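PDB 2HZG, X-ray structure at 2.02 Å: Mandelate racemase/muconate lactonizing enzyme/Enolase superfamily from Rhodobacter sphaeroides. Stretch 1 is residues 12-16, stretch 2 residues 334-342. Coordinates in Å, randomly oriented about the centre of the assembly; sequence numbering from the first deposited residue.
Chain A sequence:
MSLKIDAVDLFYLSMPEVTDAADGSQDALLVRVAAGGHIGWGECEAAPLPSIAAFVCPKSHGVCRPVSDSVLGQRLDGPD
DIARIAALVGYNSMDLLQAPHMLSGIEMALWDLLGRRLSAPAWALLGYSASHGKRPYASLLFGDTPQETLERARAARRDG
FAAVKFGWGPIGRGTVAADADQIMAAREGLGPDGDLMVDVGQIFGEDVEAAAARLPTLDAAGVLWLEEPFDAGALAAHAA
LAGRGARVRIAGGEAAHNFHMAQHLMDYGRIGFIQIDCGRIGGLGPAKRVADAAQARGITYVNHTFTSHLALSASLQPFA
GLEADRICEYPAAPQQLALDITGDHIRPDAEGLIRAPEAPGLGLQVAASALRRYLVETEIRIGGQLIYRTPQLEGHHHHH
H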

# COMPACT_ATOMS: atom_id res chain seq x y z
N TYR A 12 -9.86 -15.47 11.73
CA TYR A 12 -10.05 -15.52 10.28
C TYR A 12 -11.41 -16.20 10.06
O TYR A 12 -11.56 -17.38 10.36
N LEU A 13 -12.40 -15.44 9.59
CA LEU A 13 -13.70 -16.03 9.33
C LEU A 13 -13.94 -16.13 7.83
O LEU A 13 -13.52 -15.24 7.09
N SER A 14 -14.65 -17.17 7.39
CA SER A 14 -14.99 -17.28 5.98
C SER A 14 -16.31 -18.02 5.76
O SER A 14 -16.60 -18.97 6.47
N MET A 15 -17.07 -17.56 4.78
CA MET A 15 -18.14 -18.35 4.16
C MET A 15 -17.53 -19.67 3.67
O MET A 15 -16.33 -19.71 3.35
N PRO A 16 -18.33 -20.76 3.63
CA PRO A 16 -17.81 -22.07 3.20
C PRO A 16 -17.26 -22.06 1.77
O PRO A 16 -16.31 -22.76 1.47
N PRO A 334 -25.67 -8.46 2.12
CA PRO A 334 -24.40 -9.06 2.51
C PRO A 334 -24.48 -10.59 2.63
O PRO A 334 -25.58 -11.14 2.83
N GLN A 335 -23.34 -11.27 2.50
CA GLN A 335 -23.27 -12.69 2.80
C GLN A 335 -23.68 -12.94 4.25
O GLN A 335 -23.59 -12.07 5.10
N GLN A 336 -24.17 -14.15 4.51
CA GLN A 336 -24.62 -14.54 5.84
C GLN A 336 -23.56 -14.30 6.91
O GLN A 336 -23.89 -13.95 8.04
N LEU A 337 -22.29 -14.51 6.55
CA LEU A 337 -21.19 -14.27 7.49
C LEU A 337 -21.31 -12.89 8.09
O LEU A 337 -21.29 -12.75 9.30
N ALA A 338 -21.44 -11.87 7.24
CA ALA A 338 -21.50 -10.48 7.69
C ALA A 338 -22.69 -10.20 8.61
O ALA A 338 -22.54 -9.48 9.62
N LEU A 339 -23.85 -10.76 8.25
CA LEU A 339 -25.06 -10.73 9.10
C LEU A 339 -24.79 -11.36 10.48
O LEU A 339 -25.17 -10.79 11.50
N ASP A 340 -24.12 -12.51 10.49
CA ASP A 340 -23.99 -13.31 11.73
C ASP A 340 -22.93 -12.79 12.68
O ASP A 340 -22.92 -13.16 13.86
N ILE A 341 -22.05 -11.92 12.17
CA ILE A 341 -20.89 -11.44 12.96
C ILE A 341 -21.31 -10.67 14.22
O ILE A 341 -20.67 -10.78 15.26
N THR A 342 -22.37 -9.87 14.12
CA THR A 342 -22.88 -9.20 15.31
C THR A 342 -24.19 -9.85 15.76
O THR A 342 -25.01 -10.29 14.92

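The apolar centre is built on Leu337, in the first turn of the helix, and Leu13, on the strand. Both point their CA-to-CB bonds toward the opposite stretch. Leu13 is m at chi1 and t at chi2; its CD1 lies 3.8 Å from CD1 of Leu337. The same Leu13 CD1 reaches CG1 of Ile341 at 4.0 Å. Ile341 lies four residues after Leu337, and both meet Leu13. Leu337 is t, p, and its CD2 comes within 3.9 Å of CA of Ser14.

The CA-to-CB bond of Ser14 points away from the helix stretch; chi1 is t, and OG donates to O of Met15 at 2.8 Å.

Met15 has the largest area covered by the other stretch. Its CA-to-CB bond runs sideways, but chi angles of m, m, m bring the end of the chain nearer to the helix start. Met15 SD packs 3.7 Å from CB of Leu337. Met15 SD also accepts a weak hydrogen bond from N of Leu337, at 3.5 Å with an N-H...S angle of 144°.

Outward lies the polar edge. Gln335, the N-cap residue, is m, m and places OE1 3.8 Å from CE of Met15, a van der Waals contact. Gln336 is t, p. Its CA-to-CB bond runs sideways, and Gln336 NE2 donates to OD1 of Asp340 at 2.8 Å, along the helix.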

# COMPACT_ATOMS: atom_id res chain seq x y z
CB TYR A 12 -8.92 -16.34 9.64
CG TYR A 12 -8.84 -16.40 8.10
CD1 TYR A 12 -9.90 -15.97 7.28
CD2 TYR A 12 -7.71 -16.93 7.48
CE1 TYR A 12 -9.81 -16.06 5.87
CE2 TYR A 12 -7.60 -17.02 6.09
CZ TYR A 12 -8.64 -16.59 5.29
OH TYR A 12 -8.51 -16.69 3.90
CB LEU A 13 -14.83 -15.20 9.97
CG LEU A 13 -14.74 -14.99 11.49
CD1 LEU A 13 -16.04 -14.32 11.96
CD2 LEU A 13 -14.48 -16.31 12.21
CB SER A 14 -13.87 -18.02 5.20
OG SER A 14 -14.10 -18.01 3.80
CB MET A 15 -18.72 -17.59 2.96
CG MET A 15 -19.62 -16.38 3.33
SD MET A 15 -21.11 -16.84 4.26
CE MET A 15 -22.13 -17.46 2.92
CB PRO A 16 -19.03 -23.01 3.31
CG PRO A 16 -20.06 -22.29 4.08
CD PRO A 16 -19.76 -20.81 3.99
CB PRO A 334 -24.10 -8.40 3.87
CG PRO A 334 -25.43 -8.04 4.42
CD PRO A 334 -26.33 -7.74 3.23
CB GLN A 335 -21.87 -13.26 2.57
CG GLN A 335 -21.37 -13.14 1.14
CD GLN A 335 -22.30 -13.76 0.13
OE1 GLN A 335 -22.93 -14.79 0.38
NE2 GLN A 335 -22.41 -13.13 -1.02
CB GLN A 336 -25.06 -16.01 5.87
CG GLN A 336 -25.89 -16.34 7.13
CD GLN A 336 -27.20 -15.59 7.14
OE1 GLN A 336 -27.89 -15.52 6.12
NE2 GLN A 336 -27.57 -15.01 8.28
CB LEU A 337 -19.80 -14.46 6.83
CG LEU A 337 -18.58 -13.97 7.63
CD1 LEU A 337 -18.48 -14.57 9.04
CD2 LEU A 337 -17.28 -14.23 6.84
CB ALA A 338 -21.53 -9.52 6.49
CB LEU A 339 -26.25 -11.44 8.41
CG LEU A 339 -26.77 -10.85 7.08
CD1 LEU A 339 -27.89 -11.72 6.47
CD2 LEU A 339 -27.28 -9.42 7.27
CB ASP A 340 -23.65 -14.76 11.39
CG ASP A 340 -24.81 -15.51 10.74
OD1 ASP A 340 -25.89 -14.89 10.52
OD2 ASP A 340 -24.61 -16.71 10.44
CB ILE A 341 -19.89 -10.60 12.08
CG1 ILE A 341 -18.89 -11.55 11.37
CG2 ILE A 341 -19.13 -9.54 12.93
CD1 ILE A 341 -18.03 -10.84 10.22
CB THR A 342 -23.07 -7.69 15.12
OG1 THR A 342 -23.96 -7.45 14.03
CG2 THR A 342 -21.73 -7.00 14.87